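Local coordinates for protein glycerol-3-phosphate dehydrogenase [NAD(P)+] (Coxiella burnetii, PDB 3K96) that probably catalyses the NAD(P)H-dependent reduction of dihydroxyacetone phosphate to sn-glycerol 3-phosphate, the key precursor for phospholipid synthesis, at residues L35-W40 with V55-Y60; D63-M68 with L87-D92; I218-T223 with V271-D276; S279-F284 with Q303-L308. One frame throughout, in Å; residues are numbered along the deposited sequence.

Interaction 1: residues L35-W40 with V55-Y60; sequences LGAGSW and VRLWSY
The backbone N-H of G36 meets the carbonyl O of W58 in a nearly straight hydrogen bond, G36 N to W58 O 2.9 Å with 160° at the hydrogen, which continues the parallel pairing of L35 with W58. On the sheet face shared by those two residues, the side chains pass at a slant: L35 CB lies 3.9 Å from W58 CE3, approaching the indole obliquely, and CD2 of the leucine rests against W58 CB. The L57 side chain, its CG anti to the backbone N (chi1 -177°), brings CD1 to 3.6 Å from G36 O, while L57 CG packs against A37 CB. The same methyl of A37 also touches S59 CB at 3.7 Å. Just beyond, water 1 accepts from A37 N at 3.2 Å and is bonded to S59 OG, bridging the residues that follow the two paired strands; S59 OG is held in turn by H64 and by the backbone N of E61. H64 and M68 of helix 62-71 also touch A37. G36 and G38 fall in a glycine-rich turn between strand 32-35 and helix 39-49, consistent with the GxGxxG turn of a Rossmann beta-alpha-beta unit that receives the dinucleotide.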
loop_
_atom_site.group_PDB
_atom_site.type_symbol
_atom_site.label_atom_id
_atom_site.label_comp_id
_atom_site.label_asym_id
_atom_site.label_seq_id
_atom_site.Cartn_x
_atom_site.Cartn_y
_atom_site.Cartn_z
ATOM N N LEU A 35 -4.922 27.789 11.031
ATOM C CA LEU A 35 -4.220 28.656 10.108
ATOM C C LEU A 35 -3.968 27.876 8.816
ATOM O O LEU A 35 -3.182 26.928 8.802
ATOM C CB LEU A 35 -2.884 29.120 10.734
ATOM C CG LEU A 35 -2.953 29.724 12.155
ATOM C CD1 LEU A 35 -1.571 30.243 12.611
ATOM C CD2 LEU A 35 -4.014 30.827 12.274
ATOM N N GLY A 36 -4.650 28.279 7.749
ATOM C CA GLY A 36 -4.578 27.596 6.440
ATOM C C GLY A 36 -5.973 27.133 6.047
ATOM O O GLY A 36 -6.520 26.169 6.616
ATOM N N ALA A 37 -6.551 27.803 5.059
ATOM C CA ALA A 37 -7.892 27.490 4.633
ATOM C C ALA A 37 -7.924 26.709 3.335
ATOM O O ALA A 37 -8.778 26.942 2.462
ATOM C CB ALA A 37 -8.723 28.769 4.535
ATOM N N GLY A 38 -6.965 25.803 3.173
ATOM C CA GLY A 38 -6.974 24.903 2.019
ATOM C C GLY A 38 -8.036 23.835 2.310
ATOM O O GLY A 38 -8.794 23.927 3.312
ATOM N N SER A 39 -8.080 22.812 1.462
ATOM C CA SER A 39 -9.048 21.722 1.610
ATOM C C SER A 39 -8.929 21.041 2.965
ATOM O O SER A 39 -9.916 20.879 3.690
ATOM C CB SER A 39 -8.819 20.661 0.515
ATOM O OG SER A 39 -8.874 21.234 -0.782
ATOM N N TRP A 40 -7.715 20.627 3.300
ATOM C CA TRP A 40 -7.478 19.904 4.533
ATOM C C TRP A 40 -7.748 20.777 5.761
ATOM O O TRP A 40 -8.444 20.347 6.677
ATOM C CB TRP A 40 -6.076 19.275 4.521
ATOM C CG TRP A 40 -5.734 18.387 5.711
ATOM C CD1 TRP A 40 -4.538 18.358 6.384
ATOM C CD2 TRP A 40 -6.585 17.436 6.379
ATOM N NE1 TRP A 40 -4.589 17.450 7.413
ATOM C CE2 TRP A 40 -5.828 16.862 7.429
ATOM C CE3 TRP A 40 -7.891 16.990 6.178
ATOM C CZ2 TRP A 40 -6.341 15.886 8.271
ATOM C CZ3 TRP A 40 -8.400 16.033 7.030
ATOM C CH2 TRP A 40 -7.634 15.492 8.063
ATOM N N VAL A 55 -14.547 27.463 16.260
ATOM C CA VAL A 55 -13.379 27.401 15.436
ATOM C C VAL A 55 -13.180 28.656 14.628
ATOM O O VAL A 55 -14.132 29.190 14.053
ATOM C CB VAL A 55 -13.470 26.218 14.423
ATOM C CG1 VAL A 55 -12.205 26.166 13.581
ATOM C CG2 VAL A 55 -13.700 24.904 15.150
ATOM N N ARG A 56 -11.933 29.110 14.560
ATOM C CA ARG A 56 -11.567 30.266 13.763
ATOM C C ARG A 56 -10.615 29.791 12.661
ATOM O O ARG A 56 -9.538 29.255 12.938
ATOM C CB ARG A 56 -10.877 31.330 14.606
ATOM C CG ARG A 56 -11.734 31.895 15.708
ATOM C CD ARG A 56 -10.939 32.905 16.506
ATOM N NE ARG A 56 -11.677 33.401 17.660
ATOM C CZ ARG A 56 -11.222 34.315 18.510
ATOM N NH1 ARG A 56 -10.010 34.841 18.355
ATOM N NH2 ARG A 56 -11.989 34.704 19.524
ATOM N N LEU A 57 -11.017 30.025 11.422
ATOM C CA LEU A 57 -10.250 29.622 10.270
ATOM C C LEU A 57 -9.649 30.831 9.586
ATOM O O LEU A 57 -10.374 31.707 9.137
ATOM C CB LEU A 57 -11.178 28.890 9.292
ATOM C CG LEU A 57 -10.545 28.316 8.030
ATOM C CD1 LEU A 57 -9.504 27.265 8.400
ATOM C CD2 LEU A 57 -11.639 27.728 7.130
ATOM N N TRP A 58 -8.334 30.863 9.477
ATOM C CA TRP A 58 -7.616 31.974 8.854
ATOM C C TRP A 58 -6.973 31.570 7.536
ATOM O O TRP A 58 -6.473 30.451 7.377
ATOM C CB TRP A 58 -6.520 32.458 9.797
ATOM C CG TRP A 58 -5.592 33.531 9.256
ATOM C CD1 TRP A 58 -5.818 34.885 9.243
ATOM C CD2 TRP A 58 -4.271 33.345 8.724
ATOM N NE1 TRP A 58 -4.736 35.544 8.706
ATOM C CE2 TRP A 58 -3.771 34.625 8.383
ATOM C CE3 TRP A 58 -3.460 32.215 8.490
ATOM C CZ2 TRP A 58 -2.504 34.811 7.823
ATOM C CZ3 TRP A 58 -2.199 32.399 7.945
ATOM C CH2 TRP A 58 -1.732 33.693 7.613
ATOM N N SER A 59 -6.999 32.503 6.598
ATOM C CA SER A 59 -6.381 32.326 5.315
ATOM C C SER A 59 -5.560 33.556 5.018
ATOM O O SER A 59 -6.002 34.676 5.302
ATOM C CB SER A 59 -7.448 32.182 4.229
ATOM O OG SER A 59 -6.841 32.096 2.950
ATOM N N TYR A 60 -4.384 33.360 4.429
ATOM C CA TYR A 60 -3.528 34.489 4.040
ATOM C C TYR A 60 -3.926 35.124 2.685
ATOM O O TYR A 60 -3.462 36.220 2.359
ATOM C CB TYR A 60 -2.040 34.112 4.065
ATOM C CG TYR A 60 -1.658 32.823 3.356
ATOM C CD1 TYR A 60 -1.403 32.805 1.998
ATOM C CD2 TYR A 60 -1.505 31.635 4.073
ATOM C CE1 TYR A 60 -1.035 31.638 1.359
ATOM C CE2 TYR A 60 -1.145 30.463 3.448
ATOM C CZ TYR A 60 -0.906 30.465 2.090
ATOM O OH TYR A 60 -0.538 29.299 1.455
HETATM O O HOH W 1 -4.809 29.886 3.426
#

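Interaction 2: residues D63-M68 with L87-D92; sequences DHVDEM and LKAYCD
V65 and M68 pack against A89 and C91 in an apolar helix-on-sheet contact within the beta-alpha-beta unit formed by strand 55-58, helix 62-71 and strand 87-90. The short helix and strand segments run nearly antiparallel, at 150°, with their axes 7.9 Å apart, and no hydrogen bond crosses between them. Both methyls of V65 bear on the end of the strand. V65 CG1, anti to the backbone N (chi1 174°), lies against the peptide joining Y90 to C91, 3.6 Å from C91 N, and reaches A89 CB at 4.1 Å. V65 CG2 sits 3.3 Å from Y90 O and presses on C91 CB at 3.5 Å, closer than carbons usually approach. One turn on, M68 CB meets A89 CB at 3.9 Å; the bend at chi3 (-77°) turns its CE back over the ring of H64, 3.4 Å above the plane. A89 CB thus touches both the valine and the methionine. Outside the pair, Q69 of the same helix donates to A89 O, adding a polar tie between helix and strand. Strand 87-90, outermost in the sheet within this chain, hydrogen-bonds along strand 55-58, and on it L87 packs against helix 39-49, whereas A89 meets helix 62-71.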
loop_
_atom_site.group_PDB
_atom_site.type_symbol
_atom_site.label_atom_id
_atom_site.label_comp_id
_atom_site.label_asym_id
_atom_site.label_seq_id
_atom_site.Cartn_x
_atom_site.Cartn_y
_atom_site.Cartn_z
ATOM N N ASP A 63 -8.789 38.035 -0.303
ATOM C CA ASP A 63 -10.007 37.991 -1.081
ATOM C C ASP A 63 -10.761 36.695 -0.741
ATOM O O ASP A 63 -11.974 36.608 -0.895
ATOM C CB ASP A 63 -9.659 38.051 -2.570
ATOM C CG ASP A 63 -8.486 37.131 -2.940
ATOM O OD1 ASP A 63 -7.689 36.768 -2.041
ATOM O OD2 ASP A 63 -8.354 36.785 -4.140
ATOM N N HIS A 64 -10.019 35.704 -0.256
ATOM C CA HIS A 64 -10.571 34.395 0.116
ATOM C C HIS A 64 -11.451 34.484 1.368
ATOM O O HIS A 64 -12.544 33.930 1.391
ATOM C CB HIS A 64 -9.412 33.393 0.274
ATOM C CG HIS A 64 -9.843 31.982 0.519
ATOM N ND1 HIS A 64 -9.102 31.101 1.280
ATOM C CD2 HIS A 64 -10.953 31.309 0.142
ATOM C CE1 HIS A 64 -9.728 29.941 1.339
ATOM N NE2 HIS A 64 -10.853 30.040 0.656
ATOM N N VAL A 65 -10.995 35.211 2.391
ATOM C CA VAL A 65 -11.794 35.372 3.612
ATOM C C VAL A 65 -13.113 36.105 3.317
ATOM O O VAL A 65 -14.162 35.756 3.870
ATOM C CB VAL A 65 -11.017 36.091 4.725
ATOM C CG1 VAL A 65 -11.936 36.361 5.925
ATOM C CG2 VAL A 65 -9.790 35.249 5.125
ATOM N N ASP A 66 -13.061 37.100 2.441
ATOM C CA ASP A 66 -14.278 37.822 2.024
ATOM C C ASP A 66 -15.300 36.843 1.416
ATOM O O ASP A 66 -16.499 36.873 1.745
ATOM C CB ASP A 66 -13.913 38.921 1.020
ATOM C CG ASP A 66 -13.171 40.066 1.667
ATOM O OD1 ASP A 66 -13.473 40.365 2.850
ATOM O OD2 ASP A 66 -12.307 40.684 1.005
ATOM N N GLU A 67 -14.804 35.961 0.548
ATOM C CA GLU A 67 -15.632 34.940 -0.078
ATOM C C GLU A 67 -16.295 34.052 0.967
ATOM O O GLU A 67 -17.497 33.834 0.914
ATOM C CB GLU A 67 -14.792 34.085 -1.024
ATOM C CG GLU A 67 -14.277 34.846 -2.224
ATOM C CD GLU A 67 -13.261 34.056 -3.028
ATOM O OE1 GLU A 67 -13.152 32.821 -2.827
ATOM O OE2 GLU A 67 -12.564 34.678 -3.860
ATOM N N MET A 68 -15.511 33.546 1.919
ATOM C CA MET A 68 -16.060 32.693 2.977
ATOM C C MET A 68 -17.036 33.427 3.913
ATOM O O MET A 68 -18.051 32.868 4.321
ATOM C CB MET A 68 -14.920 32.044 3.779
ATOM C CG MET A 68 -14.134 31.032 2.952
ATOM S SD MET A 68 -12.849 30.124 3.833
ATOM C CE MET A 68 -11.553 31.370 3.929
ATOM N N LEU A 87 -18.168 27.963 13.135
ATOM C CA LEU A 87 -16.984 28.104 12.303
ATOM C C LEU A 87 -16.989 29.462 11.619
ATOM O O LEU A 87 -17.901 29.768 10.845
ATOM C CB LEU A 87 -16.934 26.984 11.264
ATOM C CG LEU A 87 -15.870 27.031 10.168
ATOM C CD1 LEU A 87 -14.483 27.311 10.681
ATOM C CD2 LEU A 87 -15.911 25.702 9.404
ATOM N N LYS A 88 -15.957 30.256 11.897
ATOM C CA LYS A 88 -15.825 31.609 11.350
ATOM C C LYS A 88 -14.468 31.841 10.721
ATOM O O LYS A 88 -13.446 31.482 11.293
ATOM C CB LYS A 88 -16.010 32.653 12.471
ATOM C CG LYS A 88 -17.360 32.603 13.195
ATOM C CD LYS A 88 -18.507 32.875 12.237
ATOM C CE LYS A 88 -19.845 32.892 12.955
ATOM N NZ LYS A 88 -20.964 32.977 11.962
ATOM N N ALA A 89 -14.465 32.467 9.550
ATOM C CA ALA A 89 -13.238 32.812 8.848
ATOM C C ALA A 89 -12.742 34.198 9.299
ATOM O O ALA A 89 -13.534 35.099 9.527
ATOM C CB ALA A 89 -13.469 32.801 7.321
ATOM N N TYR A 90 -11.430 34.340 9.434
ATOM C CA TYR A 90 -10.785 35.587 9.823
ATOM C C TYR A 90 -9.703 35.853 8.800
ATOM O O TYR A 90 -9.079 34.905 8.310
ATOM C CB TYR A 90 -10.102 35.422 11.182
ATOM C CG TYR A 90 -11.020 35.435 12.364
ATOM C CD1 TYR A 90 -11.972 34.454 12.544
ATOM C CD2 TYR A 90 -10.916 36.432 13.328
ATOM C CE1 TYR A 90 -12.819 34.477 13.622
ATOM C CE2 TYR A 90 -11.748 36.455 14.418
ATOM C CZ TYR A 90 -12.697 35.481 14.557
ATOM O OH TYR A 90 -13.515 35.508 15.647
ATOM N N CYS A 91 -9.468 37.116 8.449
ATOM C CA CYS A 91 -8.360 37.401 7.531
ATOM C C CYS A 91 -7.190 38.014 8.284
ATOM O O CYS A 91 -6.103 38.117 7.741
ATOM C CB CYS A 91 -8.757 38.305 6.374
ATOM S SG CYS A 91 -9.004 39.998 6.840
ATOM N N ASP A 92 -7.404 38.406 9.536
ATOM C CA ASP A 92 -6.332 38.999 10.337
ATOM C C ASP A 92 -5.735 37.967 11.291
ATOM O O ASP A 92 -6.426 37.416 12.148
ATOM C CB ASP A 92 -6.848 40.210 11.134
ATOM C CG ASP A 92 -5.742 40.878 11.976
ATOM O OD1 ASP A 92 -4.646 41.153 11.434
ATOM O OD2 ASP A 92 -5.976 41.134 13.175
#

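Interaction 3: residues I218-T223 with V271-D276; sequences ILAIAT and VLTCTD
C274 SG lodges against the backbone of helix 206-228, 3.9 Å from both L219 O and A220 N, and this thiol is the centre of the close-packed part of the contact. Its chi1 of -70° sets SG beside its own backbone N and directs it across to the facing helix. T223 approaches from one turn further on: its OG1 is 3.5 Å from C274 CB and 3.6 Å from C274 SG. That hydroxyl is fixed by donating to L219 O at 3.0 Å, with the donor tilted 23° from the carbonyl plane, so the one oxygen accepts from both the hydroxyl and the backbone N of T223. The polar end of T223 is satisfied within its helix and meets the cysteine by packing alone. Beside it, the methyl of A220 touches T273 CG2 at 3.5 Å. With a small residue there the backbones come close, A220 CA to C274 CA measuring 4.6 Å, although the short axes are 8.5 Å apart at nearest and are inclined at 36°. T273 OG1 bonds to D269 O and to K216 NZ, the predicted proton acceptor.

The looser side starts at T275, which is partly exposed and directs its CB away from helix 206-228; its OG1 instead donates to V271 O at 2.7 Å. Past T275 the chain is buried again at the subunit interface, D276 OD1 bonding to S233 OG of the second subunit. The pair lies in the all-helical C-terminal part: helix 233-253 covers L219, T223 and C274, helix 326-336 backs L219, I221 and A222, and helix 307-320 packs on I218.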
loop_
_atom_site.group_PDB
_atom_site.type_symbol
_atom_site.label_atom_id
_atom_site.label_comp_id
_atom_site.label_asym_id
_atom_site.label_seq_id
_atom_site.Cartn_x
_atom_site.Cartn_y
_atom_site.Cartn_z
ATOM N N ILE A 218 6.662 12.819 -2.765
ATOM C CA ILE A 218 7.752 12.585 -3.680
ATOM C C ILE A 218 7.501 11.204 -4.319
ATOM O O ILE A 218 7.629 11.016 -5.538
ATOM C CB ILE A 218 9.103 12.514 -2.927
ATOM C CG1 ILE A 218 9.397 13.837 -2.165
ATOM C CG2 ILE A 218 10.221 12.164 -3.908
ATOM C CD1 ILE A 218 10.617 13.748 -1.215
ATOM N N LEU A 219 7.124 10.242 -3.488
ATOM C CA LEU A 219 6.839 8.883 -3.983
ATOM C C LEU A 219 5.578 8.880 -4.855
ATOM O O LEU A 219 5.489 8.117 -5.818
ATOM C CB LEU A 219 6.751 7.887 -2.831
ATOM C CG LEU A 219 8.033 7.871 -1.976
ATOM C CD1 LEU A 219 7.941 6.883 -0.801
ATOM C CD2 LEU A 219 9.257 7.566 -2.827
ATOM N N ALA A 220 4.628 9.756 -4.538
ATOM C CA ALA A 220 3.413 9.893 -5.333
ATOM C C ALA A 220 3.765 10.376 -6.737
ATOM O O ALA A 220 3.175 9.940 -7.711
ATOM C CB ALA A 220 2.436 10.868 -4.651
ATOM N N ILE A 221 4.738 11.282 -6.838
ATOM C CA ILE A 221 5.166 11.752 -8.142
ATOM C C ILE A 221 5.823 10.593 -8.885
ATOM O O ILE A 221 5.498 10.351 -10.046
ATOM C CB ILE A 221 6.114 12.934 -8.064
ATOM C CG1 ILE A 221 5.393 14.167 -7.484
ATOM C CG2 ILE A 221 6.664 13.273 -9.456
ATOM C CD1 ILE A 221 6.336 15.384 -7.350
ATOM N N ALA A 222 6.701 9.860 -8.203
ATOM C CA ALA A 222 7.395 8.721 -8.809
ATOM C C ALA A 222 6.417 7.669 -9.322
ATOM O O ALA A 222 6.513 7.230 -10.465
ATOM C CB ALA A 222 8.371 8.091 -7.810
ATOM N N THR A 223 5.479 7.248 -8.487
ATOM C CA THR A 223 4.523 6.257 -8.911
ATOM C C THR A 223 3.583 6.829 -9.977
ATOM O O THR A 223 3.092 6.097 -10.838
ATOM C CB THR A 223 3.746 5.700 -7.741
ATOM O OG1 THR A 223 3.099 6.774 -7.054
ATOM C CG2 THR A 223 4.691 4.972 -6.780
ATOM N N VAL A 271 0.069 4.543 0.648
ATOM C CA VAL A 271 -0.753 3.783 -0.269
ATOM C C VAL A 271 -1.868 4.645 -0.831
ATOM O O VAL A 271 -2.125 4.614 -2.027
ATOM C CB VAL A 271 -1.276 2.471 0.346
ATOM C CG1 VAL A 271 -0.096 1.607 0.733
ATOM C CG2 VAL A 271 -2.183 2.726 1.537
ATOM N N LEU A 272 -2.493 5.453 0.024
ATOM C CA LEU A 272 -3.555 6.351 -0.413
ATOM C C LEU A 272 -3.069 7.298 -1.484
ATOM O O LEU A 272 -3.669 7.405 -2.569
ATOM C CB LEU A 272 -4.072 7.203 0.762
ATOM C CG LEU A 272 -5.007 8.356 0.352
ATOM C CD1 LEU A 272 -6.321 7.796 -0.212
ATOM C CD2 LEU A 272 -5.289 9.297 1.523
ATOM N N THR A 273 -1.944 7.956 -1.213
ATOM C CA THR A 273 -1.454 9.001 -2.106
ATOM C C THR A 273 -0.858 8.472 -3.410
ATOM O O THR A 273 -0.899 9.163 -4.436
ATOM C CB THR A 273 -0.435 9.892 -1.402
ATOM O OG1 THR A 273 -0.948 10.261 -0.103
ATOM C CG2 THR A 273 -0.150 11.146 -2.236
ATOM N N CYS A 274 -0.314 7.260 -3.369
ATOM C CA CYS A 274 0.267 6.662 -4.570
ATOM C C CYS A 274 -0.758 5.981 -5.493
ATOM O O CYS A 274 -0.428 5.607 -6.611
ATOM C CB CYS A 274 1.351 5.673 -4.182
ATOM S SG CYS A 274 2.823 6.469 -3.516
ATOM N N THR A 275 -1.995 5.819 -5.039
ATOM C CA THR A 275 -2.988 5.160 -5.854
ATOM C C THR A 275 -4.244 5.977 -6.147
ATOM O O THR A 275 -5.048 5.560 -6.945
ATOM C CB THR A 275 -3.437 3.845 -5.193
ATOM O OG1 THR A 275 -4.028 4.131 -3.921
ATOM C CG2 THR A 275 -2.254 2.899 -4.993
ATOM N N ASP A 276 -4.413 7.149 -5.557
ATOM C CA ASP A 276 -5.663 7.855 -5.762
ATOM C C ASP A 276 -5.689 8.920 -6.875
ATOM O O ASP A 276 -4.706 9.606 -7.107
ATOM C CB ASP A 276 -6.058 8.535 -4.475
ATOM C CG ASP A 276 -7.542 8.608 -4.323
ATOM O OD1 ASP A 276 -8.139 7.553 -3.982
ATOM O OD2 ASP A 276 -8.109 9.695 -4.520
#

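Interaction 4: residues S279-F284 with Q303-L308; sequences SRNRRF and QAIEGL
Two helix starts, those of helices 280-290 and 307-320, meet here at the predicted cofactor and substrate site, with N281 between them. Its CG stands anti to the carbonyl carbon, beside the backbone N, which carries the amide to G307. N281 OD1 accepts from G307 N at 2.8 Å; the bond is bent, 137° at the hydrogen, and the donor stands above the amide's carbonyl plane, 38° out of it. The other end of the amide is held through water 2, which accepts from N281 ND2 and E306 N, each at 3.1 Å, so both amide atoms are tied to successive backbone N-H groups and the rotation of the group is fixed. G307, having no side chain, lets OD1 sit this close. S279 begins its helix as an N-cap, its OG accepting from R282 N. S279, R280 and N281 are predicted to bind sn-glycerol 3-phosphate, R280 and E306 the NADPH; E306 OE2 is bonded to S109 N.

On the partly exposed side R280, modelled in two conformers, crosses Q303 at about a right angle; Q303 OE1 lies over one guanidinium face at an angle too poor for a hydrogen bond, and its closeness is doubtful. Deeper in, I305 CD1 packs 3.5 Å from F284 CB and obliquely at its ring. L308 CD1 sits over one face of the same ring in a CH-pi contact, 3.9 Å from the F284 centroid and 22° off the normal, while I301 and Q298 of helix 294-301 also touch F284.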
loop_
_atom_site.group_PDB
_atom_site.type_symbol
_atom_site.label_atom_id
_atom_site.label_comp_id
_atom_site.label_asym_id
_atom_site.label_seq_id
_atom_site.Cartn_x
_atom_site.Cartn_y
_atom_site.Cartn_z
ATOM N N SER A 279 -5.054 12.720 -5.711
ATOM C CA SER A 279 -3.731 13.199 -5.379
ATOM C C SER A 279 -3.183 14.055 -6.510
ATOM O O SER A 279 -2.880 13.530 -7.591
ATOM C CB SER A 279 -2.804 11.993 -5.140
ATOM O OG SER A 279 -1.452 12.385 -4.925
ATOM N N ARG A 280 -3.048 15.351 -6.259
ATOM C CA ARG A 280 -2.514 16.280 -7.242
ATOM C C ARG A 280 -1.047 16.012 -7.576
ATOM O O ARG A 280 -0.588 16.329 -8.672
ATOM C CB ARG A 280 -2.675 17.707 -6.729
ATOM C CG ARG A 280 -4.141 18.064 -6.554
ATOM C CD ARG A 280 -4.378 19.341 -5.814
ATOM N NE ARG A 280 -5.810 19.599 -5.762
ATOM C CZ ARG A 280 -6.488 20.252 -6.698
ATOM N NH1 ARG A 280 -5.868 20.741 -7.764
ATOM N NH2 ARG A 280 -7.790 20.434 -6.553
ATOM N N ASN A 281 -0.311 15.461 -6.617
ATOM C CA ASN A 281 1.099 15.151 -6.821
ATOM C C ASN A 281 1.198 13.941 -7.734
ATOM O O ASN A 281 2.071 13.869 -8.578
ATOM C CB ASN A 281 1.805 14.945 -5.503
ATOM C CG ASN A 281 1.943 16.221 -4.734
ATOM O OD1 ASN A 281 2.615 17.145 -5.180
ATOM N ND2 ASN A 281 1.306 16.291 -3.581
ATOM N N ARG A 282 0.248 13.022 -7.590
ATOM C CA ARG A 282 0.188 11.866 -8.458
ATOM C C ARG A 282 -0.245 12.275 -9.895
ATOM O O ARG A 282 0.272 11.756 -10.883
ATOM C CB ARG A 282 -0.753 10.820 -7.855
ATOM C CG ARG A 282 -1.010 9.657 -8.774
ATOM C CD ARG A 282 -1.839 8.548 -8.100
ATOM N NE ARG A 282 -2.506 7.809 -9.143
ATOM C CZ ARG A 282 -1.897 6.951 -9.933
ATOM N NH1 ARG A 282 -0.596 6.708 -9.767
ATOM N NH2 ARG A 282 -2.586 6.340 -10.894
ATOM N N ARG A 283 -1.168 13.221 -10.009
ATOM C CA ARG A 283 -1.630 13.639 -11.332
ATOM C C ARG A 283 -0.507 14.397 -12.050
ATOM O O ARG A 283 -0.342 14.276 -13.273
ATOM C CB ARG A 283 -2.916 14.437 -11.253
ATOM C CG ARG A 283 -4.084 13.622 -10.649
ATOM C CD ARG A 283 -5.484 14.181 -11.048
ATOM N NE ARG A 283 -5.651 15.597 -10.747
ATOM C CZ ARG A 283 -6.102 16.072 -9.591
ATOM N NH1 ARG A 283 -6.432 15.241 -8.602
ATOM N NH2 ARG A 283 -6.219 17.378 -9.412
ATOM N N PHE A 284 0.275 15.144 -11.271
ATOM C CA PHE A 284 1.433 15.811 -11.804
ATOM C C PHE A 284 2.373 14.741 -12.366
ATOM O O PHE A 284 2.839 14.864 -13.477
ATOM C CB PHE A 284 2.155 16.639 -10.726
ATOM C CG PHE A 284 3.509 17.173 -11.157
ATOM C CD1 PHE A 284 3.610 18.258 -12.017
ATOM C CD2 PHE A 284 4.678 16.612 -10.673
ATOM C CE1 PHE A 284 4.863 18.759 -12.390
ATOM C CE2 PHE A 284 5.923 17.101 -11.052
ATOM C CZ PHE A 284 6.008 18.184 -11.896
ATOM N N GLN A 303 -3.624 25.251 -9.125
ATOM C CA GLN A 303 -3.112 25.500 -7.772
ATOM C C GLN A 303 -1.781 24.792 -7.505
ATOM O O GLN A 303 -1.539 23.678 -7.961
ATOM C CB GLN A 303 -4.144 25.131 -6.705
ATOM C CG GLN A 303 -4.392 23.654 -6.521
ATOM C CD GLN A 303 -5.366 23.364 -5.371
ATOM O OE1 GLN A 303 -5.498 22.220 -4.913
ATOM N NE2 GLN A 303 -6.039 24.402 -4.895
ATOM N N ALA A 304 -0.923 25.491 -6.774
ATOM C CA ALA A 304 0.400 25.023 -6.388
ATOM C C ALA A 304 0.360 23.633 -5.784
ATOM O O ALA A 304 -0.573 23.302 -5.043
ATOM C CB ALA A 304 0.993 25.988 -5.367
ATOM N N ILE A 305 1.351 22.815 -6.115
ATOM C CA ILE A 305 1.456 21.495 -5.507
ATOM C C ILE A 305 2.705 21.494 -4.637
ATOM O O ILE A 305 3.562 22.352 -4.770
ATOM C CB ILE A 305 1.454 20.310 -6.509
ATOM C CG1 ILE A 305 2.677 20.330 -7.421
ATOM C CG2 ILE A 305 0.161 20.282 -7.318
ATOM C CD1 ILE A 305 2.762 19.055 -8.284
ATOM N N GLU A 306 2.805 20.540 -3.735
ATOM C CA GLU A 306 3.934 20.527 -2.818
ATOM C C GLU A 306 5.025 19.561 -3.151
ATOM O O GLU A 306 6.127 19.715 -2.666
ATOM C CB GLU A 306 3.457 20.186 -1.421
ATOM C CG GLU A 306 2.958 21.323 -0.622
ATOM C CD GLU A 306 2.290 20.810 0.622
ATOM O OE1 GLU A 306 1.250 20.142 0.450
ATOM O OE2 GLU A 306 2.790 21.058 1.746
ATOM N N GLY A 307 4.735 18.575 -3.990
ATOM C CA GLY A 307 5.706 17.529 -4.289
ATOM C C GLY A 307 7.053 17.970 -4.805
ATOM O O GLY A 307 8.073 17.374 -4.447
ATOM N N LEU A 308 7.078 18.971 -5.675
ATOM C CA LEU A 308 8.369 19.447 -6.217
ATOM C C LEU A 308 9.191 20.084 -5.081
ATOM O O LEU A 308 10.365 19.795 -4.916
ATOM C CB LEU A 308 8.203 20.438 -7.375
ATOM C CG LEU A 308 7.583 19.926 -8.672
ATOM C CD1 LEU A 308 6.107 19.671 -8.465
ATOM C CD2 LEU A 308 7.770 20.951 -9.765
HETATM O O HOH W 2 0.256 19.125 -2.798
#

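How the interactions relate
Interactions 1 and 2 both reach the N-terminal sheet, their centres 8 Å apart. They share the pairing of strands 55-58 and 87-90, with L57 N 2.8 Å from K88 O and L57 O 2.9 Å from Y90 N, both probable hydrogen bonds. Interactions 3 and 4 form a second pair among the C-terminal helices, centres 10 Å apart; there T273 CG2 lies 3.2 Å from S279 OG. Interactions 1 and 4 approach each other, probably across the cofactor cleft, with nearest atoms about 5 Å apart and no touch, and each holds predicted NADPH-binding residues. Interaction 2 lies furthest from interaction 3, about 32 Å between centres.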